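Phospho-furanose lactonase (PDB 3OVG) hydrolyses D-xylono-1,4-lactone 5-phosphate and L-arabino-1,4-lactone 5-phosphate, and also opens carboxy 1,4-lactones, using two zinc ions per subunit. Local coordinates at residues A[24-29]-A[67-72]; A[74-79]-A[95-100]; A[236-241]-A[270-275]; A[9-14]-A[80-85]. All blocks are in the same frame, centred on the assembly; numbering follows the deposited sequence.

Interaction 1: residues A[24-29]-A[67-72]; sequences DCHDHF and VTMDPP. With ZN (zinc ion), chain G.
H28 CG stands anti to the carbonyl carbon (chi1 -58°) and H26 CG anti to the backbone N (chi1 -179°); the H28 ring meets D70 through ND1, while M69, a selenomethionine, lies over one face of the H26 ring. The two histidines form the HxH pair of the phosphotriesterase family, and each binds the same zinc ion through NE2, H26 at 2.4 Å and H28 at 2.3 Å. The opposite nitrogen of each ring is taken by a second-shell group, which fixes the rotation of the imidazole. H28 ND1 donates to D70 OD2 at 2.6 Å; the oxygen lies near the ring plane, but the ring approaches from above the carboxylate plane, the two flat groups being turned 64° apart. Water 1 then links D70 OD1 to F29 N. H26 ND1 pairs instead with S215. M69 CB sits over the centre of that H26 ring face, 3.8 Å from the centroid, a CH-pi contact extended by M69 CG over the CG side of the ring.

Backbone bonds of parallel-strand type join the two segments: V67 N donates to D24 O at 3.0 Å, D27 N to V67 O at 3.0 Å, and M69 N to D27 O at 3.1 Å. The contact thus shows how a (beta/alpha)8 barrel displays metal ligands where its strands end. Strand 22-25 lies beside strand 63-68, which in turn neighbours strand 94-97; C25 is bonded through its backbone to L271, and helix 48-60 packs on D24 and F29.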
loop_
_atom_site.group_PDB
_atom_site.type_symbol
_atom_site.label_atom_id
_atom_site.label_comp_id
_atom_site.label_asym_id
_atom_site.label_seq_id
_atom_site.Cartn_x
_atom_site.Cartn_y
_atom_site.Cartn_z
ATOM N N ASP A 24 2.442 37.828 -5.431
ATOM C CA ASP A 24 2.618 36.494 -4.920
ATOM C C ASP A 24 3.227 35.744 -6.098
ATOM O O ASP A 24 2.543 35.540 -7.106
ATOM C CB ASP A 24 1.224 35.980 -4.590
ATOM C CG ASP A 24 1.170 34.503 -4.310
ATOM O OD1 ASP A 24 2.199 33.784 -4.398
ATOM O OD2 ASP A 24 0.047 34.075 -3.973
ATOM N N CYS A 25 4.487 35.325 -5.971
ATOM C CA CYS A 25 5.262 34.868 -7.129
ATOM C C CYS A 25 5.121 33.390 -7.485
ATOM O O CYS A 25 5.709 32.943 -8.470
ATOM C CB CYS A 25 6.745 35.235 -6.979
ATOM S SG CYS A 25 7.013 37.029 -7.205
ATOM N N HIS A 26 4.327 32.645 -6.720
ATOM C CA HIS A 26 4.129 31.231 -6.997
ATOM C C HIS A 26 2.918 30.716 -6.237
ATOM O O HIS A 26 2.960 30.561 -5.030
ATOM C CB HIS A 26 5.401 30.444 -6.647
ATOM C CG HIS A 26 5.318 28.976 -6.921
ATOM N ND1 HIS A 26 6.419 28.223 -7.284
ATOM C CD2 HIS A 26 4.268 28.118 -6.876
ATOM C CE1 HIS A 26 6.052 26.962 -7.427
ATOM N NE2 HIS A 26 4.754 26.871 -7.184
ATOM N N ASP A 27 1.829 30.469 -6.961
ATOM C CA ASP A 27 0.608 30.047 -6.309
ATOM C C ASP A 27 -0.334 29.361 -7.279
ATOM O O ASP A 27 0.030 29.139 -8.447
ATOM C CB ASP A 27 -0.058 31.246 -5.626
ATOM C CG ASP A 27 -0.553 30.900 -4.237
ATOM O OD1 ASP A 27 -1.126 29.799 -4.092
ATOM O OD2 ASP A 27 -0.356 31.701 -3.296
ATOM N N HIS A 28 -1.539 29.037 -6.818
ATOM C CA HIS A 28 -2.421 28.213 -7.613
ATOM C C HIS A 28 -3.838 28.564 -7.297
ATOM O O HIS A 28 -4.108 29.069 -6.232
ATOM C CB HIS A 28 -2.211 26.724 -7.308
ATOM C CG HIS A 28 -0.817 26.273 -7.545
ATOM N ND1 HIS A 28 -0.376 25.869 -8.782
ATOM C CD2 HIS A 28 0.260 26.233 -6.726
ATOM C CE1 HIS A 28 0.909 25.582 -8.717
ATOM N NE2 HIS A 28 1.319 25.805 -7.480
ATOM N N PHE A 29 -4.741 28.250 -8.219
ATOM C CA PHE A 29 -6.159 28.309 -7.921
ATOM C C PHE A 29 -6.852 27.087 -8.490
ATOM O O PHE A 29 -7.555 26.367 -7.774
ATOM C CB PHE A 29 -6.775 29.588 -8.483
ATOM C CG PHE A 29 -6.426 30.815 -7.695
ATOM C CD1 PHE A 29 -6.843 30.949 -6.376
ATOM C CD2 PHE A 29 -5.702 31.838 -8.272
ATOM C CE1 PHE A 29 -6.514 32.115 -5.621
ATOM C CE2 PHE A 29 -5.376 32.991 -7.536
ATOM C CZ PHE A 29 -5.799 33.133 -6.213
ATOM N N VAL A 67 1.070 35.013 -9.668
ATOM C CA VAL A 67 1.619 34.167 -10.726
ATOM C C VAL A 67 1.240 32.685 -10.476
ATOM O O VAL A 67 1.748 32.037 -9.562
ATOM C CB VAL A 67 3.155 34.300 -10.798
ATOM C CG1 VAL A 67 3.732 33.575 -12.022
ATOM C CG2 VAL A 67 3.565 35.797 -10.793
ATOM N N THR A 68 0.378 32.139 -11.315
ATOM C CA THR A 68 -0.033 30.762 -11.145
ATOM C C THR A 68 0.932 29.818 -11.879
ATOM O O THR A 68 1.000 29.809 -13.107
ATOM C CB THR A 68 -1.502 30.555 -11.591
ATOM O OG1 THR A 68 -1.644 30.941 -12.958
ATOM C CG2 THR A 68 -2.438 31.439 -10.745
HETATM N N MSE A 69 1.664 29.016 -11.118
HETATM C CA MSE A 69 2.770 28.248 -11.675
HETATM C C MSE A 69 2.405 26.808 -12.138
HETATM O O MSE A 69 3.024 25.842 -11.719
HETATM C CB MSE A 69 3.944 28.226 -10.679
HETATM C CG MSE A 69 4.614 29.623 -10.475
HETATM SE SE MSE A 69 5.290 30.414 -12.163
HETATM C CE MSE A 69 6.102 28.808 -13.027
ATOM N N ASP A 70 1.414 26.678 -13.004
ATOM C CA ASP A 70 1.082 25.358 -13.527
ATOM C C ASP A 70 1.552 25.195 -14.978
ATOM O O ASP A 70 1.067 25.881 -15.866
ATOM C CB ASP A 70 -0.415 25.173 -13.455
ATOM C CG ASP A 70 -0.999 25.705 -12.135
ATOM O OD1 ASP A 70 -1.418 26.895 -12.108
ATOM O OD2 ASP A 70 -1.022 24.928 -11.153
ATOM N N PRO A 71 2.507 24.296 -15.221
ATOM C CA PRO A 71 2.899 24.115 -16.621
ATOM C C PRO A 71 1.750 23.384 -17.331
ATOM O O PRO A 71 0.904 22.775 -16.692
ATOM C CB PRO A 71 4.114 23.187 -16.540
ATOM C CG PRO A 71 4.063 22.540 -15.144
ATOM C CD PRO A 71 2.956 23.197 -14.351
ATOM N N PRO A 72 1.724 23.434 -18.659
ATOM C CA PRO A 72 0.552 22.938 -19.410
ATOM C C PRO A 72 0.077 21.543 -18.990
ATOM O O PRO A 72 -1.124 21.306 -18.868
ATOM C CB PRO A 72 1.055 22.866 -20.861
ATOM C CG PRO A 72 2.358 23.579 -20.905
ATOM C CD PRO A 72 2.758 24.023 -19.520
HETATM ZN ZN ZN G . 3.334 24.998 -6.749
HETATM O O HOH W 1 -3.535 27.082 -10.478
HETATM O O HOH W 2 4.662 23.615 -5.386
HETATM O O HOH W 3 2.001 22.916 -6.349
#

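Interaction 2: residues A[74-79]-A[95-100]; sequences VGRDVL and VIMSTG
R76 and M97, a selenomethionine, make the close part of this contact: the methyl CE of M97 presses against the R76 aliphatic chain, 3.4 Å from CG and 3.8 Å from CD. The M97 side chain is extended as far as SE and then bends (chi3 81°), which turns CE toward the arginine. The same methyl lies 3.8 Å from D77 O and 3.9 Å from V78 CA. Beyond these the packing is looser, with V78 CG2 and M97 CE 4.3 Å apart, and R76 NH1 passes T99 CA at 4.1 Å.

The two segments belong to one beta-alpha-beta unit of the barrel, strand 63-68, helix 78-88 and strand 94-97, and they meet where the connection enters the helix and where the last strand runs out into a loop. D77 occupies the helix N-cap and uses its side chain to cap a backbone N a little further on; its OD2 also forms a salt bridge with K80.

In the polar part, R76 NH1 donates to S98 O at 3.0 Å, with the oxygen almost in the guanidinium plane and the donor tilted 22° from the carbonyl plane. Even this looser side belongs to a buried contact, all the touching residues being buried; the charge is met by E129 of helix 119-131, which forms a salt bridge with R76 NH1 and also bonds T99 OG1. S98 OG donates to T99 O at 2.8 Å, in the carbonyl plane.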
loop_
_atom_site.group_PDB
_atom_site.type_symbol
_atom_site.label_atom_id
_atom_site.label_comp_id
_atom_site.label_asym_id
_atom_site.label_seq_id
_atom_site.Cartn_x
_atom_site.Cartn_y
_atom_site.Cartn_z
ATOM N N VAL A 74 0.570 19.714 -16.263
ATOM C CA VAL A 74 0.356 19.382 -14.863
ATOM C C VAL A 74 -0.677 20.334 -14.231
ATOM O O VAL A 74 -0.332 21.306 -13.589
ATOM C CB VAL A 74 1.700 19.320 -14.115
ATOM C CG1 VAL A 74 1.509 18.936 -12.643
ATOM C CG2 VAL A 74 2.586 18.284 -14.784
ATOM N N GLY A 75 -1.953 20.074 -14.495
ATOM C CA GLY A 75 -3.033 20.785 -13.831
ATOM C C GLY A 75 -3.557 22.101 -14.383
ATOM O O GLY A 75 -4.615 22.565 -13.936
ATOM N N ARG A 76 -2.861 22.677 -15.366
ATOM C CA ARG A 76 -3.165 24.020 -15.853
ATOM C C ARG A 76 -4.519 24.041 -16.504
ATOM O O ARG A 76 -4.865 23.144 -17.302
ATOM C CB ARG A 76 -2.104 24.502 -16.849
ATOM C CG ARG A 76 -2.155 26.000 -17.115
ATOM C CD ARG A 76 -1.134 26.464 -18.196
ATOM N NE ARG A 76 -1.556 26.034 -19.540
ATOM C CZ ARG A 76 -0.891 26.264 -20.674
ATOM N NH1 ARG A 76 0.288 26.909 -20.657
ATOM N NH2 ARG A 76 -1.408 25.799 -21.839
ATOM N N ASP A 77 -5.279 25.084 -16.191
ATOM C CA ASP A 77 -6.621 25.249 -16.744
ATOM C C ASP A 77 -6.744 26.699 -17.222
ATOM O O ASP A 77 -6.979 27.618 -16.434
ATOM C CB ASP A 77 -7.682 24.874 -15.695
ATOM C CG ASP A 77 -9.111 24.894 -16.255
ATOM O OD1 ASP A 77 -9.371 25.646 -17.217
ATOM O OD2 ASP A 77 -9.982 24.178 -15.709
ATOM N N VAL A 78 -6.563 26.893 -18.523
ATOM C CA VAL A 78 -6.617 28.226 -19.122
ATOM C C VAL A 78 -7.987 28.879 -18.974
ATOM O O VAL A 78 -8.103 30.045 -18.622
ATOM C CB VAL A 78 -6.253 28.163 -20.652
ATOM C CG1 VAL A 78 -6.542 29.481 -21.348
ATOM C CG2 VAL A 78 -4.834 27.775 -20.830
ATOM N N LEU A 79 -9.038 28.145 -19.309
ATOM C CA LEU A 79 -10.380 28.725 -19.282
ATOM C C LEU A 79 -10.806 29.130 -17.881
ATOM O O LEU A 79 -11.289 30.229 -17.656
ATOM C CB LEU A 79 -11.397 27.744 -19.869
ATOM C CG LEU A 79 -11.076 27.465 -21.341
ATOM C CD1 LEU A 79 -11.998 26.382 -21.910
ATOM C CD2 LEU A 79 -11.247 28.721 -22.104
ATOM N N VAL A 95 -3.256 38.264 -13.232
ATOM C CA VAL A 95 -2.797 36.875 -13.276
ATOM C C VAL A 95 -1.744 36.642 -14.373
ATOM O O VAL A 95 -1.894 37.074 -15.537
ATOM C CB VAL A 95 -3.960 35.922 -13.480
ATOM C CG1 VAL A 95 -3.446 34.474 -13.577
ATOM C CG2 VAL A 95 -4.983 36.078 -12.332
ATOM N N ILE A 96 -0.660 35.976 -13.995
ATOM C CA ILE A 96 0.357 35.616 -14.959
ATOM C C ILE A 96 0.398 34.106 -14.988
ATOM O O ILE A 96 0.519 33.466 -13.945
ATOM C CB ILE A 96 1.714 36.191 -14.586
ATOM C CG1 ILE A 96 1.681 37.725 -14.706
ATOM C CG2 ILE A 96 2.817 35.580 -15.490
ATOM C CD1 ILE A 96 3.020 38.380 -14.288
HETATM N N MSE A 97 0.262 33.518 -16.172
HETATM C CA MSE A 97 0.236 32.067 -16.250
HETATM C C MSE A 97 1.532 31.545 -16.860
HETATM O O MSE A 97 2.295 32.326 -17.429
HETATM C CB MSE A 97 -0.988 31.595 -17.051
HETATM C CG MSE A 97 -2.290 31.765 -16.247
HETATM SE SE MSE A 97 -3.755 30.995 -17.332
HETATM C CE MSE A 97 -3.526 29.071 -16.925
ATOM N N SER A 98 1.747 30.224 -16.792
ATOM C CA SER A 98 3.050 29.664 -17.132
ATOM C C SER A 98 3.022 28.734 -18.305
ATOM O O SER A 98 2.035 28.001 -18.520
ATOM C CB SER A 98 3.624 28.917 -15.941
ATOM O OG SER A 98 4.941 28.471 -16.210
ATOM N N THR A 99 4.114 28.721 -19.059
ATOM C CA THR A 99 4.322 27.592 -19.971
ATOM C C THR A 99 5.437 26.651 -19.428
ATOM O O THR A 99 5.787 26.702 -18.260
ATOM C CB THR A 99 4.561 28.039 -21.462
ATOM O OG1 THR A 99 4.641 26.884 -22.296
ATOM C CG2 THR A 99 5.868 28.844 -21.630
ATOM N N GLY A 100 5.944 25.741 -20.238
ATOM C CA GLY A 100 7.007 24.875 -19.767
ATOM C C GLY A 100 6.629 23.552 -19.105
ATOM O O GLY A 100 5.626 22.938 -19.430
#

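Interaction 3: residues A[236-241]-A[270-275]; sequences TLCFDG and TLSLDA. With ZN (zinc ion), chain G.
L237 and T270, followed by F239, exchange the backbone hydrogen bonds of a parallel pair: T270 N donates to L237 O at 2.9 Å and F239 N to T270 O at 3.0 Å. A side-chain bond continues the series beyond the strand. S272 OG, placed between the backbone N and the carbonyl carbon (chi1 66°), donates to F239 O at 2.8 Å from well above the carbonyl plane, and itself accepts from water 4. Water 6 makes a further bridge, receiving G241 N and donating to L273 O.

These strands, 236-239 and 269-271, are joined through helix 250-262 as a beta-alpha-beta unit of the TIM barrel, and the loop that follows strand 269-271 supplies D274, the last zinc ligand in the sequence. Its OD1 binds the zinc ion at 2.2 Å alongside H26 and H28.

Among charged groups, D240 and D274 lie side by side and point the same way, with CB to CB at 3.7 Å and carboxylate planes 83° apart. Their nearest oxygens, D240 OD1 and D274 OD2, remain 4.0 Å from each other. D240 OD2 is hydrogen-bonded to ND1 of H216, a ligand of the second zinc, which makes D240 a second-shell partner of that metal.

Apolar and mixed contacts fill the rest. T236 CG2 meets T270 CG2 at 3.8 Å, the two side chains crossing at about a right angle. On the face holding C238 and T270, the threonine OG1 rests against C238 CA and CB and is bonded to Q213. L271 CD2 touches F239 CB, 4.1 Å away.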
loop_
_atom_site.group_PDB
_atom_site.type_symbol
_atom_site.label_atom_id
_atom_site.label_comp_id
_atom_site.label_asym_id
_atom_site.label_seq_id
_atom_site.Cartn_x
_atom_site.Cartn_y
_atom_site.Cartn_z
ATOM N N THR A 236 17.189 34.839 -8.076
ATOM C CA THR A 236 16.284 35.244 -6.988
ATOM C C THR A 236 15.639 33.969 -6.414
ATOM O O THR A 236 15.232 33.048 -7.165
ATOM C CB THR A 236 15.221 36.249 -7.518
ATOM O OG1 THR A 236 15.879 37.432 -7.971
ATOM C CG2 THR A 236 14.139 36.605 -6.472
ATOM N N LEU A 237 15.610 33.894 -5.091
ATOM C CA LEU A 237 14.981 32.783 -4.383
ATOM C C LEU A 237 13.525 33.145 -4.119
ATOM O O LEU A 237 13.255 34.141 -3.472
ATOM C CB LEU A 237 15.724 32.485 -3.049
ATOM C CG LEU A 237 17.238 32.245 -3.195
ATOM C CD1 LEU A 237 17.952 31.874 -1.882
ATOM C CD2 LEU A 237 17.518 31.196 -4.309
ATOM N N CYS A 238 12.592 32.365 -4.666
ATOM C CA CYS A 238 11.170 32.528 -4.374
ATOM C C CYS A 238 10.787 31.599 -3.237
ATOM O O CYS A 238 10.665 30.408 -3.421
ATOM C CB CYS A 238 10.293 32.230 -5.598
ATOM S SG CYS A 238 8.513 32.469 -5.259
ATOM N N PHE A 239 10.598 32.142 -2.040
ATOM C CA PHE A 239 10.228 31.300 -0.919
ATOM C C PHE A 239 8.743 31.081 -0.833
ATOM O O PHE A 239 7.969 32.039 -0.908
ATOM C CB PHE A 239 10.687 31.941 0.405
ATOM C CG PHE A 239 12.154 31.947 0.574
ATOM C CD1 PHE A 239 12.839 30.753 0.804
ATOM C CD2 PHE A 239 12.874 33.134 0.501
ATOM C CE1 PHE A 239 14.220 30.749 0.979
ATOM C CE2 PHE A 239 14.256 33.129 0.665
ATOM C CZ PHE A 239 14.923 31.934 0.899
ATOM N N ASP A 240 8.332 29.838 -0.595
ATOM C CA ASP A 240 7.046 29.648 0.066
ATOM C C ASP A 240 7.380 29.139 1.479
ATOM O O ASP A 240 8.505 29.348 1.939
ATOM C CB ASP A 240 6.171 28.696 -0.727
ATOM C CG ASP A 240 6.797 27.339 -0.849
ATOM O OD1 ASP A 240 6.302 26.421 -0.170
ATOM O OD2 ASP A 240 7.780 27.191 -1.612
ATOM N N GLY A 241 6.437 28.481 2.164
ATOM C CA GLY A 241 6.689 27.964 3.513
ATOM C C GLY A 241 5.801 28.456 4.659
ATOM O O GLY A 241 5.594 27.755 5.662
ATOM N N THR A 270 11.867 36.714 -3.291
ATOM C CA THR A 270 10.451 36.988 -3.431
ATOM C C THR A 270 9.690 36.046 -2.504
ATOM O O THR A 270 10.286 35.145 -1.886
ATOM C CB THR A 270 9.970 36.831 -4.896
ATOM O OG1 THR A 270 10.337 35.539 -5.354
ATOM C CG2 THR A 270 10.628 37.890 -5.786
ATOM N N LEU A 271 8.385 36.261 -2.389
ATOM C CA LEU A 271 7.541 35.471 -1.487
ATOM C C LEU A 271 6.357 34.885 -2.272
ATOM O O LEU A 271 6.055 35.329 -3.373
ATOM C CB LEU A 271 7.028 36.326 -0.336
ATOM C CG LEU A 271 7.929 36.506 0.899
ATOM C CD1 LEU A 271 7.176 37.300 1.956
ATOM C CD2 LEU A 271 8.309 35.124 1.437
ATOM N N SER A 272 5.703 33.900 -1.674
ATOM C CA SER A 272 4.650 33.117 -2.313
ATOM C C SER A 272 4.001 32.272 -1.224
ATOM O O SER A 272 4.580 32.099 -0.151
ATOM C CB SER A 272 5.229 32.204 -3.381
ATOM O OG SER A 272 6.075 31.215 -2.810
ATOM N N LEU A 273 2.798 31.775 -1.479
ATOM C CA LEU A 273 2.170 30.816 -0.576
ATOM C C LEU A 273 2.260 29.378 -1.173
ATOM O O LEU A 273 2.255 28.373 -0.441
ATOM C CB LEU A 273 0.718 31.222 -0.271
ATOM C CG LEU A 273 0.565 32.220 0.883
ATOM C CD1 LEU A 273 1.685 31.967 1.886
ATOM C CD2 LEU A 273 0.606 33.647 0.433
ATOM N N ASP A 274 2.394 29.285 -2.497
ATOM C CA ASP A 274 2.331 27.994 -3.139
ATOM C C ASP A 274 1.164 27.171 -2.552
ATOM O O ASP A 274 1.361 26.048 -2.069
ATOM C CB ASP A 274 3.663 27.230 -2.972
ATOM C CG ASP A 274 3.658 25.910 -3.745
ATOM O OD1 ASP A 274 2.939 25.856 -4.741
ATOM O OD2 ASP A 274 4.332 24.940 -3.357
ATOM N N ALA A 275 -0.047 27.735 -2.589
ATOM C CA ALA A 275 -1.217 27.081 -2.005
ATOM C C ALA A 275 -1.787 26.076 -3.013
ATOM O O ALA A 275 -2.844 26.298 -3.625
ATOM C CB ALA A 275 -2.262 28.138 -1.606
HETATM ZN ZN ZN G . 3.334 24.998 -6.749
HETATM O O HOH W 4 7.642 29.263 -4.204
HETATM O O HOH W 5 3.405 25.159 -0.048
HETATM O O HOH W 6 3.539 28.571 2.169
HETATM O O HOH W 2 4.662 23.615 -5.386
HETATM O O HOH W 3 2.001 22.916 -6.349
#

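Interaction 4: residues A[9-14]-A[80-85]; sequences RTVLGD and KTLEIA
V11 and L12 are the two central residues of a type I beta turn from T10 to G13, which brings the V11 CA to 6.9 Å from that of L82 on helix 78-88. The turn joins strands 7-10 and 13-16 into a hairpin, closed by the backbone pair T10 and G13. T10 OG1 reinforces it twice, accepting from L12 N in an ST turn and donating to G13 O at 2.7 Å on a lone pair in the carbonyl plane. R9 and D14, just beyond the T10-G13 pair, are joined by a salt bridge, with R9 NE and NH2 each meeting a different D14 oxygen through its syn lone pair.

From this turn V11 points its side chain at the helix. With CG1 anti to the carbonyl carbon (chi1 -61°), CG2 falls between the backbone N and the carbonyl carbon and comes to 3.3 Å from A85 CB, closer than two methyl carbons normally come. V11 CB is 3.8 Å from L82 CD2, where the valine and leucine run antiparallel past one another. L12 straddles the same two helix residues, one turn apart: its CD1 lies 3.9 Å from L82 CD2, and its CD2 lies 4.0 Å from A85 CB. V11 also touches M97 and is bonded through its backbone to V95, so the hairpin tip touches both helix 78-88 and strand 94-97.

No hydrogen bond or salt bridge crosses between turn and helix, so the direct contact between them is apolar, resting on van der Waals fit, with V11 buried and L12 at the exposed margin.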
loop_
_atom_site.group_PDB
_atom_site.type_symbol
_atom_site.label_atom_id
_atom_site.label_comp_id
_atom_site.label_asym_id
_atom_site.label_seq_id
_atom_site.Cartn_x
_atom_site.Cartn_y
_atom_site.Cartn_z
ATOM N N ARG A 9 3.723 40.121 -18.690
ATOM C CA ARG A 9 2.710 39.609 -19.608
ATOM C C ARG A 9 1.632 38.854 -18.824
ATOM O O ARG A 9 1.876 37.732 -18.390
ATOM C CB ARG A 9 3.371 38.687 -20.643
ATOM C CG ARG A 9 2.385 37.968 -21.557
ATOM C CD ARG A 9 3.032 37.676 -22.901
ATOM N NE ARG A 9 3.452 38.901 -23.578
ATOM C CZ ARG A 9 4.351 38.953 -24.567
ATOM N NH1 ARG A 9 4.956 37.857 -25.011
ATOM N NH2 ARG A 9 4.672 40.119 -25.099
ATOM N N THR A 10 0.461 39.468 -18.615
ATOM C CA THR A 10 -0.621 38.815 -17.892
ATOM C C THR A 10 -1.561 38.160 -18.871
ATOM O O THR A 10 -1.447 38.367 -20.094
ATOM C CB THR A 10 -1.467 39.779 -16.989
ATOM O OG1 THR A 10 -2.369 40.552 -17.790
ATOM C CG2 THR A 10 -0.587 40.689 -16.188
ATOM N N VAL A 11 -2.479 37.360 -18.336
ATOM C CA VAL A 11 -3.450 36.652 -19.165
ATOM C C VAL A 11 -4.362 37.640 -19.856
ATOM O O VAL A 11 -4.871 37.373 -20.914
ATOM C CB VAL A 11 -4.258 35.589 -18.351
ATOM C CG1 VAL A 11 -3.278 34.546 -17.781
ATOM C CG2 VAL A 11 -5.102 36.264 -17.235
ATOM N N LEU A 12 -4.508 38.826 -19.295
ATOM C CA LEU A 12 -5.365 39.808 -19.946
ATOM C C LEU A 12 -4.561 40.797 -20.767
ATOM O O LEU A 12 -5.123 41.754 -21.273
ATOM C CB LEU A 12 -6.198 40.562 -18.920
ATOM C CG LEU A 12 -7.591 40.029 -18.549
ATOM C CD1 LEU A 12 -7.886 38.610 -19.029
ATOM C CD2 LEU A 12 -7.823 40.183 -17.053
ATOM N N GLY A 13 -3.250 40.576 -20.908
ATOM C CA GLY A 13 -2.429 41.517 -21.667
ATOM C C GLY A 13 -1.190 42.054 -20.951
ATOM O O GLY A 13 -1.028 41.899 -19.727
ATOM N N ASP A 14 -0.296 42.668 -21.724
ATOM C CA ASP A 14 0.935 43.176 -21.175
ATOM C C ASP A 14 0.582 44.389 -20.364
ATOM O O ASP A 14 -0.262 45.181 -20.776
ATOM C CB ASP A 14 1.891 43.540 -22.307
ATOM C CG ASP A 14 2.401 42.305 -23.049
ATOM O OD1 ASP A 14 2.050 41.170 -22.638
ATOM O OD2 ASP A 14 3.142 42.453 -24.042
ATOM N N LYS A 80 -10.685 28.227 -16.933
ATOM C CA LYS A 80 -11.100 28.594 -15.597
ATOM C C LYS A 80 -10.221 29.702 -14.988
ATOM O O LYS A 80 -10.727 30.580 -14.299
ATOM C CB LYS A 80 -11.152 27.379 -14.694
ATOM C CG LYS A 80 -12.308 26.444 -15.012
ATOM C CD LYS A 80 -12.487 25.415 -13.902
ATOM C CE LYS A 80 -13.292 24.245 -14.390
ATOM N NZ LYS A 80 -12.870 23.878 -15.801
ATOM N N THR A 81 -8.913 29.669 -15.243
ATOM C CA THR A 81 -8.021 30.722 -14.703
ATOM C C THR A 81 -8.377 32.078 -15.304
ATOM O O THR A 81 -8.358 33.098 -14.616
ATOM C CB THR A 81 -6.555 30.377 -14.936
ATOM O OG1 THR A 81 -6.300 29.120 -14.313
ATOM C CG2 THR A 81 -5.629 31.434 -14.304
ATOM N N LEU A 82 -8.733 32.083 -16.592
ATOM C CA LEU A 82 -9.218 33.306 -17.223
ATOM C C LEU A 82 -10.458 33.830 -16.534
ATOM O O LEU A 82 -10.577 35.049 -16.398
ATOM C CB LEU A 82 -9.494 33.145 -18.730
ATOM C CG LEU A 82 -8.271 33.329 -19.639
ATOM C CD1 LEU A 82 -8.645 33.022 -21.103
ATOM C CD2 LEU A 82 -7.798 34.760 -19.500
ATOM N N GLU A 83 -11.388 32.944 -16.141
ATOM C CA GLU A 83 -12.599 33.408 -15.424
ATOM C C GLU A 83 -12.189 34.120 -14.138
ATOM O O GLU A 83 -12.769 35.119 -13.768
ATOM C CB GLU A 83 -13.547 32.282 -15.011
ATOM C CG GLU A 83 -14.228 31.483 -16.143
ATOM C CD GLU A 83 -15.210 30.466 -15.562
ATOM O OE1 GLU A 83 -16.183 30.895 -14.902
ATOM O OE2 GLU A 83 -15.001 29.251 -15.734
ATOM N N ILE A 84 -11.206 33.570 -13.439
ATOM C CA ILE A 84 -10.742 34.182 -12.209
ATOM C C ILE A 84 -10.108 35.559 -12.511
ATOM O O ILE A 84 -10.418 36.538 -11.857
ATOM C CB ILE A 84 -9.758 33.254 -11.447
ATOM C CG1 ILE A 84 -10.460 31.944 -11.027
ATOM C CG2 ILE A 84 -9.173 34.003 -10.272
ATOM C CD1 ILE A 84 -9.522 30.779 -10.695
ATOM N N ALA A 85 -9.259 35.642 -13.538
ATOM C CA ALA A 85 -8.599 36.901 -13.877
ATOM C C ALA A 85 -9.629 38.002 -14.201
ATOM O O ALA A 85 -9.520 39.133 -13.737
ATOM C CB ALA A 85 -7.623 36.696 -15.081
#

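From the N terminus, the hairpin at 9-14 opens interaction 4, whose loop does not close until helix residues 80-85. Interaction 1 is nested inside it, tying strand 22-25 to strand 63-68. Interaction 2 starts at 74-79, before interaction 4 has closed, and finishes at 95-100, so the two cross; they share helix 78-88, and V11 and V95 join them directly. Interaction 2 follows interaction 1 in series, and strand 63-68 lies beside strand 94-97. Far later in the chain, interaction 3 closes its own loop between 236-241 and 270-275. It returns to interaction 1 through a shared zinc ion, two shared waters and the contacts of D27 with A275 and H26 with D274.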